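Local coordinates for ferric uptake regulation protein (Pseudomonas aeruginosa, PDB 1MZB) that probably controls iron-responsive genes as a dimeric, metal-dependent DNA-binding regulator of the ferric uptake regulator family, at residues S7-A12 against T61-A66; R111-V116 against F121-H126; V21-M26 against E49-A54; Q25-D28 against H34-A37. All coordinates share one frame; numbering follows the deposited sequence.

Overall arrangement
Contacts 1, 3 and 4 lie together in the helical, probably DNA-binding part of the chain, whereas contact 2 stands apart beside a zinc ion to which helix 106-117 gives E109. Contacts 3 and 4 share Q25 and M26 on helix 18-28, with centres about 9 Å apart, and both are nested inside the chain loop that contact 1 closes. F63 of contact 1 joins the group, touching I23 and L24 of contact 3 and L27 of contact 4. The centres of contacts 2 and 3 are about 36 Å apart, on opposite sides of the chain's centre. Metal enters twice: H34 of contact 4 and H126 of contact 2 each bind a different zinc ion.

Contact 1. Residues S7-A12 against T61-A66; sequences SELRKA and TQFEAA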
loop_
_atom_site.group_PDB
_atom_site.type_symbol
_atom_site.label_atom_id
_atom_site.label_comp_id
_atom_site.label_asym_id
_atom_site.label_seq_id
_atom_site.Cartn_x
_atom_site.Cartn_y
_atom_site.Cartn_z
ATOM N N SER A 7 -21.286 5.208 -1.807
ATOM C CA SER A 7 -20.603 5.714 -2.984
ATOM C C SER A 7 -19.795 4.607 -3.635
ATOM O O SER A 7 -19.809 4.457 -4.852
ATOM C CB SER A 7 -19.680 6.887 -2.630
ATOM O OG SER A 7 -20.413 7.915 -1.982
ATOM N N GLU A 8 -19.108 3.807 -2.822
ATOM C CA GLU A 8 -18.308 2.725 -3.382
ATOM C C GLU A 8 -19.160 1.757 -4.172
ATOM O O GLU A 8 -18.785 1.340 -5.266
ATOM C CB GLU A 8 -17.581 1.986 -2.265
ATOM C CG GLU A 8 -16.540 2.841 -1.591
ATOM C CD GLU A 8 -15.754 2.059 -0.568
ATOM O OE1 GLU A 8 -16.372 1.609 0.413
ATOM O OE2 GLU A 8 -14.531 1.891 -0.760
ATOM N N LEU A 9 -20.312 1.408 -3.616
ATOM C CA LEU A 9 -21.231 0.489 -4.273
ATOM C C LEU A 9 -21.807 1.074 -5.565
ATOM O O LEU A 9 -21.903 0.381 -6.576
ATOM C CB LEU A 9 -22.365 0.109 -3.315
ATOM C CG LEU A 9 -22.002 -0.807 -2.139
ATOM C CD1 LEU A 9 -23.235 -1.033 -1.266
ATOM C CD2 LEU A 9 -21.489 -2.167 -2.671
ATOM N N ARG A 10 -22.184 2.353 -5.543
ATOM C CA ARG A 10 -22.743 2.979 -6.746
ATOM C C ARG A 10 -21.697 3.105 -7.841
ATOM O O ARG A 10 -21.959 2.758 -8.993
ATOM C CB ARG A 10 -23.347 4.339 -6.395
ATOM C CG ARG A 10 -24.599 4.172 -5.554
ATOM C CD ARG A 10 -25.104 5.453 -4.946
ATOM N NE ARG A 10 -26.295 5.180 -4.149
ATOM C CZ ARG A 10 -26.564 5.749 -2.978
ATOM N NH1 ARG A 10 -25.721 6.634 -2.456
ATOM N NH2 ARG A 10 -27.676 5.426 -2.327
ATOM N N LYS A 11 -20.508 3.578 -7.482
ATOM C CA LYS A 11 -19.419 3.703 -8.444
ATOM C C LYS A 11 -19.146 2.357 -9.115
ATOM O O LYS A 11 -18.664 2.319 -10.253
ATOM C CB LYS A 11 -18.138 4.173 -7.759
ATOM C CG LYS A 11 -17.918 5.681 -7.715
ATOM C CD LYS A 11 -18.696 6.384 -6.595
ATOM C CE LYS A 11 -20.158 6.628 -6.958
ATOM N NZ LYS A 11 -20.944 7.181 -5.808
ATOM N N ALA A 12 -19.460 1.265 -8.415
ATOM C CA ALA A 12 -19.248 -0.089 -8.926
ATOM C C ALA A 12 -20.470 -0.659 -9.647
ATOM O O ALA A 12 -20.540 -1.860 -9.904
ATOM C CB ALA A 12 -18.840 -1.022 -7.779
ATOM N N THR A 61 -18.527 -12.427 -4.499
ATOM C CA THR A 61 -18.270 -12.661 -5.934
ATOM C C THR A 61 -18.762 -11.446 -6.757
ATOM O O THR A 61 -18.140 -11.056 -7.753
ATOM C CB THR A 61 -18.936 -13.962 -6.426
ATOM O OG1 THR A 61 -18.282 -15.077 -5.776
ATOM C CG2 THR A 61 -18.751 -14.125 -7.942
ATOM N N GLN A 62 -19.832 -10.823 -6.282
ATOM C CA GLN A 62 -20.371 -9.610 -6.942
ATOM C C GLN A 62 -19.312 -8.513 -6.794
ATOM O O GLN A 62 -19.014 -7.795 -7.761
ATOM C CB GLN A 62 -21.701 -9.182 -6.286
ATOM C CG GLN A 62 -22.847 -10.206 -6.396
ATOM C CD GLN A 62 -24.202 -9.722 -5.883
ATOM O OE1 GLN A 62 -24.311 -9.132 -4.795
ATOM N NE2 GLN A 62 -25.261 -9.983 -6.672
ATOM N N PHE A 63 -18.734 -8.394 -5.590
ATOM C CA PHE A 63 -17.703 -7.387 -5.317
ATOM C C PHE A 63 -16.456 -7.619 -6.146
ATOM O O PHE A 63 -15.803 -6.687 -6.598
ATOM C CB PHE A 63 -17.293 -7.400 -3.833
ATOM C CG PHE A 63 -18.296 -6.781 -2.915
ATOM C CD1 PHE A 63 -19.494 -6.280 -3.401
ATOM C CD2 PHE A 63 -18.049 -6.724 -1.557
ATOM C CE1 PHE A 63 -20.427 -5.726 -2.538
ATOM C CE2 PHE A 63 -18.991 -6.171 -0.682
ATOM C CZ PHE A 63 -20.174 -5.678 -1.176
ATOM N N GLU A 64 -16.118 -8.888 -6.348
ATOM C CA GLU A 64 -14.937 -9.220 -7.104
ATOM C C GLU A 64 -15.078 -8.822 -8.578
ATOM O O GLU A 64 -14.170 -8.237 -9.170
ATOM C CB GLU A 64 -14.685 -10.719 -6.999
ATOM C CG GLU A 64 -13.453 -11.164 -7.720
ATOM C CD GLU A 64 -13.768 -12.328 -8.618
ATOM O OE1 GLU A 64 -13.846 -13.473 -8.102
ATOM O OE2 GLU A 64 -13.986 -12.081 -9.838
ATOM N N ALA A 65 -16.204 -9.178 -9.156
ATOM C CA ALA A 65 -16.475 -8.883 -10.565
ATOM C C ALA A 65 -16.489 -7.379 -10.813
ATOM O O ALA A 65 -16.038 -6.899 -11.867
ATOM C CB ALA A 65 -17.794 -9.481 -10.952
ATOM N N ALA A 66 -17.009 -6.657 -9.831
ATOM C CA ALA A 66 -17.119 -5.207 -9.876
ATOM C C ALA A 66 -15.800 -4.499 -9.659
ATOM O O ALA A 66 -15.669 -3.314 -9.977
ATOM C CB ALA A 66 -18.146 -4.745 -8.827
#
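L9 and F63 both place CG beside the backbone N and anti to the carbonyl carbon, with chi1 of -71° and -75°, and these torsions turn the ends of the two side chains to each other, so that they meet at a slant. The F63 ring has chi2 of 1°, which puts it nearly in the plane of CA, CB and CG, with its CE1-CZ side toward L9. The methyl CD2 of L9 lies 3.7 Å from CE1 of F63 and 4.0 Å from CZ of F63. One leucine branch therefore makes this touch, and it comes at the ring obliquely.

A second, smaller point of packing lies nearer the end of both segments. CB of A12 meets CB of A66 at 3.9 Å, each methyl pointing toward the other segment, and the two CA atoms, of A12 and A66, are 5.6 Å apart. The backbones can approach this closely because only methyl groups stand between them. A12 is the first residue to depart from helical backbone angles, and its amide makes two weak bonds, to the carbonyls of E8 and L9. The two segments bury 131 Å² in all, with no hydrogen bond across.

Beside this small interface, E8 forms a salt bridge with K110 of the second subunit, and the loop residues L14 and L68 cover A66 and A12. Helix 18-28 packs on both larger residues, through R20 and V21 on L9 and through L24 on F63, while F63 is also hydrogen-bonded through its backbone to V69 of strand 69-72.

Contact 2. Residues R111-V116 against F121-H126; sequences RQKEIV and FELVDH. With ZN (zinc ion), chain B.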
loop_
_atom_site.group_PDB
_atom_site.type_symbol
_atom_site.label_atom_id
_atom_site.label_comp_id
_atom_site.label_asym_id
_atom_site.label_seq_id
_atom_site.Cartn_x
_atom_site.Cartn_y
_atom_site.Cartn_z
ATOM N N ARG A 111 9.997 -1.573 -12.698
ATOM C CA ARG A 111 10.560 -2.447 -13.737
ATOM C C ARG A 111 9.432 -3.076 -14.582
ATOM O O ARG A 111 9.580 -3.233 -15.800
ATOM C CB ARG A 111 11.433 -3.529 -13.115
ATOM C CG ARG A 111 12.036 -4.479 -14.141
ATOM C CD ARG A 111 13.100 -3.749 -14.984
ATOM N NE ARG A 111 13.751 -4.653 -15.923
ATOM C CZ ARG A 111 14.628 -4.271 -16.835
ATOM N NH1 ARG A 111 14.979 -2.984 -16.940
ATOM N NH2 ARG A 111 15.153 -5.182 -17.645
ATOM N N GLN A 112 8.332 -3.479 -13.934
ATOM C CA GLN A 112 7.172 -4.024 -14.654
ATOM C C GLN A 112 6.651 -2.990 -15.658
ATOM O O GLN A 112 6.345 -3.329 -16.797
ATOM C CB GLN A 112 6.036 -4.378 -13.689
ATOM C CG GLN A 112 6.383 -5.580 -12.848
ATOM C CD GLN A 112 5.381 -5.878 -11.751
ATOM O OE1 GLN A 112 5.473 -6.916 -11.113
ATOM N NE2 GLN A 112 4.434 -4.968 -11.516
ATOM N N LYS A 113 6.533 -1.737 -15.223
ATOM C CA LYS A 113 6.062 -0.663 -16.119
ATOM C C LYS A 113 7.020 -0.457 -17.293
ATOM O O LYS A 113 6.591 -0.246 -18.434
ATOM C CB LYS A 113 5.948 0.666 -15.360
ATOM C CG LYS A 113 4.743 0.761 -14.439
ATOM C CD LYS A 113 4.805 2.033 -13.632
ATOM C CE LYS A 113 3.749 2.081 -12.535
ATOM N NZ LYS A 113 4.107 3.194 -11.581
ATOM N N GLU A 114 8.313 -0.513 -17.010
ATOM C CA GLU A 114 9.328 -0.307 -18.039
ATOM C C GLU A 114 9.268 -1.401 -19.109
ATOM O O GLU A 114 9.326 -1.105 -20.301
ATOM C CB GLU A 114 10.724 -0.244 -17.393
ATOM C CG GLU A 114 11.891 -0.042 -18.377
ATOM C CD GLU A 114 13.254 0.126 -17.682
ATOM O OE1 GLU A 114 13.445 -0.405 -16.553
ATOM O OE2 GLU A 114 14.142 0.778 -18.281
ATOM N N ILE A 115 9.140 -2.646 -18.657
ATOM C CA ILE A 115 9.069 -3.845 -19.509
ATOM C C ILE A 115 7.889 -3.731 -20.471
ATOM O O ILE A 115 8.008 -3.985 -21.662
ATOM C CB ILE A 115 8.810 -5.119 -18.662
ATOM C CG1 ILE A 115 10.091 -5.588 -17.982
ATOM C CG2 ILE A 115 8.255 -6.250 -19.541
ATOM C CD1 ILE A 115 9.857 -6.780 -17.091
ATOM N N VAL A 116 6.746 -3.360 -19.920
ATOM C CA VAL A 116 5.520 -3.240 -20.688
ATOM C C VAL A 116 5.529 -2.032 -21.630
ATOM O O VAL A 116 5.174 -2.147 -22.800
ATOM C CB VAL A 116 4.327 -3.190 -19.705
ATOM C CG1 VAL A 116 3.040 -2.927 -20.425
ATOM C CG2 VAL A 116 4.252 -4.550 -18.961
ATOM N N PHE A 121 2.893 -1.303 -24.658
ATOM C CA PHE A 121 1.685 -1.562 -23.881
ATOM C C PHE A 121 1.545 -0.647 -22.683
ATOM O O PHE A 121 2.471 0.071 -22.322
ATOM C CB PHE A 121 1.684 -2.997 -23.337
ATOM C CG PHE A 121 1.547 -4.051 -24.383
ATOM C CD1 PHE A 121 0.350 -4.217 -25.071
ATOM C CD2 PHE A 121 2.604 -4.896 -24.667
ATOM C CE1 PHE A 121 0.219 -5.214 -26.023
ATOM C CE2 PHE A 121 2.483 -5.890 -25.614
ATOM C CZ PHE A 121 1.290 -6.050 -26.294
ATOM N N GLU A 122 0.384 -0.726 -22.056
ATOM C CA GLU A 122 0.072 0.017 -20.851
ATOM C C GLU A 122 -0.243 -1.082 -19.838
ATOM O O GLU A 122 -0.898 -2.055 -20.185
ATOM C CB GLU A 122 -1.177 0.851 -21.064
ATOM C CG GLU A 122 -1.365 1.947 -20.056
ATOM C CD GLU A 122 -2.480 2.897 -20.472
ATOM O OE1 GLU A 122 -2.459 3.369 -21.637
ATOM O OE2 GLU A 122 -3.374 3.169 -19.632
ATOM N N LEU A 123 0.217 -0.936 -18.601
ATOM C CA LEU A 123 -0.063 -1.952 -17.607
ATOM C C LEU A 123 -1.438 -1.723 -16.971
ATOM O O LEU A 123 -1.699 -0.695 -16.324
ATOM C CB LEU A 123 1.065 -1.964 -16.562
ATOM C CG LEU A 123 1.114 -3.065 -15.511
ATOM C CD1 LEU A 123 1.153 -4.463 -16.146
ATOM C CD2 LEU A 123 2.372 -2.834 -14.675
ATOM N N VAL A 124 -2.339 -2.673 -17.190
ATOM C CA VAL A 124 -3.706 -2.624 -16.664
ATOM C C VAL A 124 -3.838 -3.166 -15.234
ATOM O O VAL A 124 -4.542 -2.602 -14.374
ATOM C CB VAL A 124 -4.638 -3.460 -17.607
ATOM C CG1 VAL A 124 -6.053 -3.506 -17.089
ATOM C CG2 VAL A 124 -4.579 -2.884 -19.006
ATOM N N ASP A 125 -3.145 -4.264 -14.964
ATOM C CA ASP A 125 -3.240 -4.895 -13.657
ATOM C C ASP A 125 -2.102 -5.904 -13.638
ATOM O O ASP A 125 -1.426 -6.101 -14.645
ATOM C CB ASP A 125 -4.587 -5.613 -13.583
ATOM C CG ASP A 125 -4.948 -6.090 -12.185
ATOM O OD1 ASP A 125 -4.256 -5.747 -11.204
ATOM O OD2 ASP A 125 -5.961 -6.824 -12.084
ATOM N N HIS A 126 -1.878 -6.532 -12.494
ATOM C CA HIS A 126 -0.849 -7.542 -12.406
ATOM C C HIS A 126 -1.004 -8.332 -11.135
ATOM O O HIS A 126 -1.667 -7.899 -10.157
ATOM C CB HIS A 126 0.563 -6.950 -12.440
ATOM C CG HIS A 126 0.909 -6.123 -11.238
ATOM N ND1 HIS A 126 0.548 -4.811 -11.157
ATOM C CD2 HIS A 126 1.590 -6.471 -10.119
ATOM C CE1 HIS A 126 1.008 -4.378 -9.999
ATOM N NE2 HIS A 126 1.647 -5.341 -9.332
HETATM ZN ZN ZN B . 2.889 -5.322 -7.563
HETATM O O HOH W 1 4.395 -6.634 -8.695
#
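Q112 lies over one face of the H126 imidazole, with its NE2 3.5 Å above the ring plane and over the centre. The amide and ring planes are 70° apart, so the amide stands steeply on the ring and does not stack flat. H126 NE2 binds the zinc ion at 2.2 Å, and a water binds the same metal at 2.3 Å. That water donates to OE1 of Q112 over 2.7 Å, which makes Q112 a second-shell residue touching two zinc ligands through the two ends of one amide.

From the loop, L123 reaches the helix with CD2 4.1 Å from CB of Q112, while its CD1 branch packs loosely on V116. V116 has CG1 anti to the backbone N, chi1 174°, and this branch presses on CB of F121 at 3.2 Å, a tight contact. The backbones join beside it: the amide N of F121 gives a hydrogen bond to O of V116 at 3.1 Å.

H88, D90 and E109 complete the zinc site, and E109 comes from the same helix as Q112. K113 and E114 pack on V4 and M3 of the second subunit. The helix and the loop after it thus each give one ligand, E109 and H126, to a mixed histidine-carboxylate zinc site of the kind found in the dimerisation domain of ferric uptake regulators.

Contact 3. Residues V21-M26 against E49-A54; sequences VKILQM and EDVGLA
K22 and E49 form a salt bridge, with NZ of K22 donating to OE2 of E49 at 3.1 Å. The ammonium group meets that oxygen from above the carboxylate plane, 42° out of it. The second oxygen lies over the lysine chain: OE1 of E49 is 3.0 Å from CE of K22 and 3.2 Å from CD of K22. The two side chains cross at about a right angle, so the carboxylate lies across the end of the lysine and is engaged by both its charge and its last methylenes. Two bends make this possible. K22 is extended until chi4, which turns to -42° and swings NZ over OE2, and E49 folds at chi2, -68°, bringing its carboxylate back to the helix.

Beneath the ion pair the contact becomes apolar. CD1 of I23 approaches CG1 of V51 at 4.3 Å, a light touch between two buried side chains. I23 also packs on V59 and L60 of helix 53-66, V51 touches V56 of that helix, and E49 leans on L44 of helix 37-46. Since K22 and E49 are partly exposed while I23 and V51 are buried, the salt bridge lies at the edge of an interhelical core.

G52 is the N-cap of helix 53-66. Residues 49-52 form most of the link from helix 37-46, and 53-54 open helix 53-66, as expected for the turn of a helix-turn-helix within a winged-helix domain, where the helix after the turn probably serves recognition of DNA.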
loop_
_atom_site.group_PDB
_atom_site.type_symbol
_atom_site.label_atom_id
_atom_site.label_comp_id
_atom_site.label_asym_id
_atom_site.label_seq_id
_atom_site.Cartn_x
_atom_site.Cartn_y
_atom_site.Cartn_z
ATOM N N VAL A 21 -23.867 -3.790 2.176
ATOM C CA VAL A 21 -23.225 -2.868 3.093
ATOM C C VAL A 21 -22.544 -3.558 4.272
ATOM O O VAL A 21 -21.396 -3.236 4.624
ATOM C CB VAL A 21 -24.249 -1.821 3.623
ATOM C CG1 VAL A 21 -23.649 -1.062 4.806
ATOM C CG2 VAL A 21 -24.612 -0.875 2.504
ATOM N N LYS A 22 -23.219 -4.530 4.883
ATOM C CA LYS A 22 -22.621 -5.213 6.010
ATOM C C LYS A 22 -21.339 -5.987 5.637
ATOM O O LYS A 22 -20.367 -5.995 6.387
ATOM C CB LYS A 22 -23.647 -6.132 6.671
ATOM C CG LYS A 22 -24.634 -5.351 7.556
ATOM C CD LYS A 22 -25.687 -6.235 8.209
ATOM C CE LYS A 22 -26.587 -5.382 9.136
ATOM N NZ LYS A 22 -25.751 -4.412 9.920
ATOM N N ILE A 23 -21.341 -6.622 4.474
ATOM C CA ILE A 23 -20.155 -7.381 4.058
ATOM C C ILE A 23 -18.973 -6.452 3.761
ATOM O O ILE A 23 -17.827 -6.724 4.144
ATOM C CB ILE A 23 -20.524 -8.282 2.862
ATOM C CG1 ILE A 23 -21.516 -9.344 3.361
ATOM C CG2 ILE A 23 -19.244 -8.890 2.243
ATOM C CD1 ILE A 23 -22.211 -10.164 2.287
ATOM N N LEU A 24 -19.241 -5.335 3.100
ATOM C CA LEU A 24 -18.184 -4.387 2.834
ATOM C C LEU A 24 -17.607 -3.837 4.160
ATOM O O LEU A 24 -16.410 -3.594 4.271
ATOM C CB LEU A 24 -18.724 -3.249 1.965
ATOM C CG LEU A 24 -17.672 -2.325 1.354
ATOM C CD1 LEU A 24 -16.767 -3.114 0.423
ATOM C CD2 LEU A 24 -18.379 -1.192 0.586
ATOM N N GLN A 25 -18.449 -3.661 5.176
ATOM C CA GLN A 25 -17.976 -3.146 6.459
ATOM C C GLN A 25 -17.128 -4.203 7.138
ATOM O O GLN A 25 -16.119 -3.889 7.779
ATOM C CB GLN A 25 -19.161 -2.754 7.361
ATOM C CG GLN A 25 -19.900 -1.513 6.885
ATOM C CD GLN A 25 -21.196 -1.278 7.654
ATOM O OE1 GLN A 25 -21.736 -2.197 8.270
ATOM N NE2 GLN A 25 -21.713 -0.045 7.594
ATOM N N MET A 26 -17.530 -5.468 6.990
ATOM C CA MET A 26 -16.753 -6.542 7.576
ATOM C C MET A 26 -15.375 -6.579 6.921
ATOM O O MET A 26 -14.358 -6.761 7.599
ATOM C CB MET A 26 -17.450 -7.886 7.387
ATOM C CG MET A 26 -16.751 -8.996 8.137
ATOM S SD MET A 26 -16.530 -8.503 9.872
ATOM C CE MET A 26 -18.254 -8.344 10.385
ATOM N N GLU A 49 -25.210 -11.098 13.269
ATOM C CA GLU A 49 -25.907 -10.724 12.040
ATOM C C GLU A 49 -26.723 -11.869 11.440
ATOM O O GLU A 49 -26.644 -13.019 11.892
ATOM C CB GLU A 49 -24.918 -10.177 11.004
ATOM C CG GLU A 49 -24.244 -8.849 11.398
ATOM C CD GLU A 49 -25.209 -7.653 11.435
ATOM O OE1 GLU A 49 -26.341 -7.766 10.917
ATOM O OE2 GLU A 49 -24.822 -6.588 11.963
ATOM N N ASP A 50 -27.504 -11.544 10.412
ATOM C CA ASP A 50 -28.372 -12.512 9.757
ATOM C C ASP A 50 -28.112 -12.692 8.253
ATOM O O ASP A 50 -29.024 -12.550 7.429
ATOM C CB ASP A 50 -29.830 -12.090 10.003
ATOM C CG ASP A 50 -30.829 -13.043 9.391
ATOM O OD1 ASP A 50 -30.807 -14.246 9.747
ATOM O OD2 ASP A 50 -31.638 -12.586 8.547
ATOM N N VAL A 51 -26.870 -12.996 7.888
ATOM C CA VAL A 51 -26.540 -13.186 6.478
ATOM C C VAL A 51 -26.039 -14.623 6.313
ATOM O O VAL A 51 -25.065 -15.008 6.957
ATOM C CB VAL A 51 -25.422 -12.217 6.029
ATOM C CG1 VAL A 51 -25.251 -12.290 4.524
ATOM C CG2 VAL A 51 -25.753 -10.787 6.479
ATOM N N GLY A 52 -26.714 -15.402 5.475
ATOM C CA GLY A 52 -26.316 -16.789 5.286
ATOM C C GLY A 52 -25.026 -16.889 4.492
ATOM O O GLY A 52 -24.661 -15.959 3.769
ATOM N N LEU A 53 -24.350 -18.035 4.610
ATOM C CA LEU A 53 -23.074 -18.261 3.907
ATOM C C LEU A 53 -23.151 -18.094 2.392
ATOM O O LEU A 53 -22.253 -17.492 1.787
ATOM C CB LEU A 53 -22.531 -19.660 4.264
ATOM C CG LEU A 53 -21.162 -20.064 3.693
ATOM C CD1 LEU A 53 -20.113 -19.000 4.115
ATOM C CD2 LEU A 53 -20.777 -21.449 4.226
ATOM N N ALA A 54 -24.181 -18.673 1.767
ATOM C CA ALA A 54 -24.361 -18.568 0.322
ATOM C C ALA A 54 -24.498 -17.117 -0.077
ATOM O O ALA A 54 -24.002 -16.695 -1.118
ATOM C CB ALA A 54 -25.602 -19.364 -0.135
#

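Contact 4. Residues Q25-D28 against H34-A37; sequences QMLD and HMSA. With ZN (zinc ion), chain C.
H34 carries the one ring of the two segments, an imidazole that binds its zinc ion through NE2, at 2.0 Å, while the neighbouring residue M35, not the ring, touches L27. The H34 ring also meets that of H91, another ligand of this zinc, with planes at about 75°, and E82 and E102 complete the site.

Across the segments, the methyl CE of M35 lies 3.6 Å from CD2 of L27, the two chains meeting at a slant, and the same methyl is 4.0 Å from O of M26. M35 runs extended through chi2 and then bends at chi3, -56°, which turns CE toward the helix. L27 and M35 are both buried, and V40 of helix 37-46 and L60 of helix 53-66 close in on M35 and L27 respectively. The backbone of M35 is also hydrogen-bonded to F81 of strand 80-83.

The chemistry is divided between neighbours in sequence: at M35 the methyl end of the thioether makes an apolar contact with leucine, and at H34 nitrogen holds zinc. M35 is thus fixed by apolar contact with L27 and V40 and by backbone hydrogen bonding to F81, with the zinc ligand H34 immediately before it in the chain.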
loop_
_atom_site.group_PDB
_atom_site.type_symbol
_atom_site.label_atom_id
_atom_site.label_comp_id
_atom_site.label_asym_id
_atom_site.label_seq_id
_atom_site.Cartn_x
_atom_site.Cartn_y
_atom_site.Cartn_z
ATOM N N GLN A 25 -18.449 -3.661 5.176
ATOM C CA GLN A 25 -17.976 -3.146 6.459
ATOM C C GLN A 25 -17.128 -4.203 7.138
ATOM O O GLN A 25 -16.119 -3.889 7.779
ATOM C CB GLN A 25 -19.161 -2.754 7.361
ATOM C CG GLN A 25 -19.900 -1.513 6.885
ATOM C CD GLN A 25 -21.196 -1.278 7.654
ATOM O OE1 GLN A 25 -21.736 -2.197 8.270
ATOM N NE2 GLN A 25 -21.713 -0.045 7.594
ATOM N N MET A 26 -17.530 -5.468 6.990
ATOM C CA MET A 26 -16.753 -6.542 7.576
ATOM C C MET A 26 -15.375 -6.579 6.921
ATOM O O MET A 26 -14.358 -6.761 7.599
ATOM C CB MET A 26 -17.450 -7.886 7.387
ATOM C CG MET A 26 -16.751 -8.996 8.137
ATOM S SD MET A 26 -16.530 -8.503 9.872
ATOM C CE MET A 26 -18.254 -8.344 10.385
ATOM N N LEU A 27 -15.330 -6.420 5.602
ATOM C CA LEU A 27 -14.055 -6.433 4.899
ATOM C C LEU A 27 -13.177 -5.281 5.345
ATOM O O LEU A 27 -11.955 -5.432 5.486
ATOM C CB LEU A 27 -14.273 -6.313 3.392
ATOM C CG LEU A 27 -14.815 -7.573 2.727
ATOM C CD1 LEU A 27 -15.055 -7.301 1.243
ATOM C CD2 LEU A 27 -13.819 -8.715 2.936
ATOM N N ASP A 28 -13.799 -4.125 5.549
ATOM C CA ASP A 28 -13.044 -2.938 5.963
ATOM C C ASP A 28 -12.289 -3.141 7.276
ATOM O O ASP A 28 -11.125 -2.754 7.384
ATOM C CB ASP A 28 -13.973 -1.733 6.079
ATOM C CG ASP A 28 -14.427 -1.220 4.725
ATOM O OD1 ASP A 28 -13.784 -1.566 3.708
ATOM O OD2 ASP A 28 -15.425 -0.470 4.673
ATOM N N HIS A 34 -6.616 -11.307 4.866
ATOM C CA HIS A 34 -7.045 -12.178 3.769
ATOM C C HIS A 34 -8.100 -13.193 4.207
ATOM O O HIS A 34 -7.810 -14.346 4.528
ATOM C CB HIS A 34 -5.837 -12.907 3.189
ATOM C CG HIS A 34 -4.704 -11.988 2.856
ATOM N ND1 HIS A 34 -3.683 -11.758 3.746
ATOM C CD2 HIS A 34 -4.536 -11.204 1.759
ATOM C CE1 HIS A 34 -2.919 -10.838 3.185
ATOM N NE2 HIS A 34 -3.390 -10.469 1.975
ATOM N N MET A 35 -9.342 -12.754 4.157
ATOM C CA MET A 35 -10.442 -13.574 4.574
ATOM C C MET A 35 -11.110 -14.431 3.501
ATOM O O MET A 35 -11.314 -14.009 2.367
ATOM C CB MET A 35 -11.509 -12.693 5.208
ATOM C CG MET A 35 -11.115 -12.119 6.593
ATOM S SD MET A 35 -12.480 -11.210 7.317
ATOM C CE MET A 35 -12.780 -10.099 6.070
ATOM N N SER A 36 -11.478 -15.629 3.917
ATOM C CA SER A 36 -12.245 -16.528 3.073
ATOM C C SER A 36 -13.724 -16.154 3.249
ATOM O O SER A 36 -14.096 -15.348 4.147
ATOM C CB SER A 36 -12.065 -17.976 3.542
ATOM O OG SER A 36 -12.770 -18.168 4.755
ATOM N N ALA A 37 -14.582 -16.730 2.412
ATOM C CA ALA A 37 -16.028 -16.495 2.536
ATOM C C ALA A 37 -16.519 -16.946 3.914
ATOM O O ALA A 37 -17.351 -16.285 4.545
ATOM C CB ALA A 37 -16.792 -17.254 1.428
HETATM ZN ZN ZN C . -3.161 -9.190 0.454
#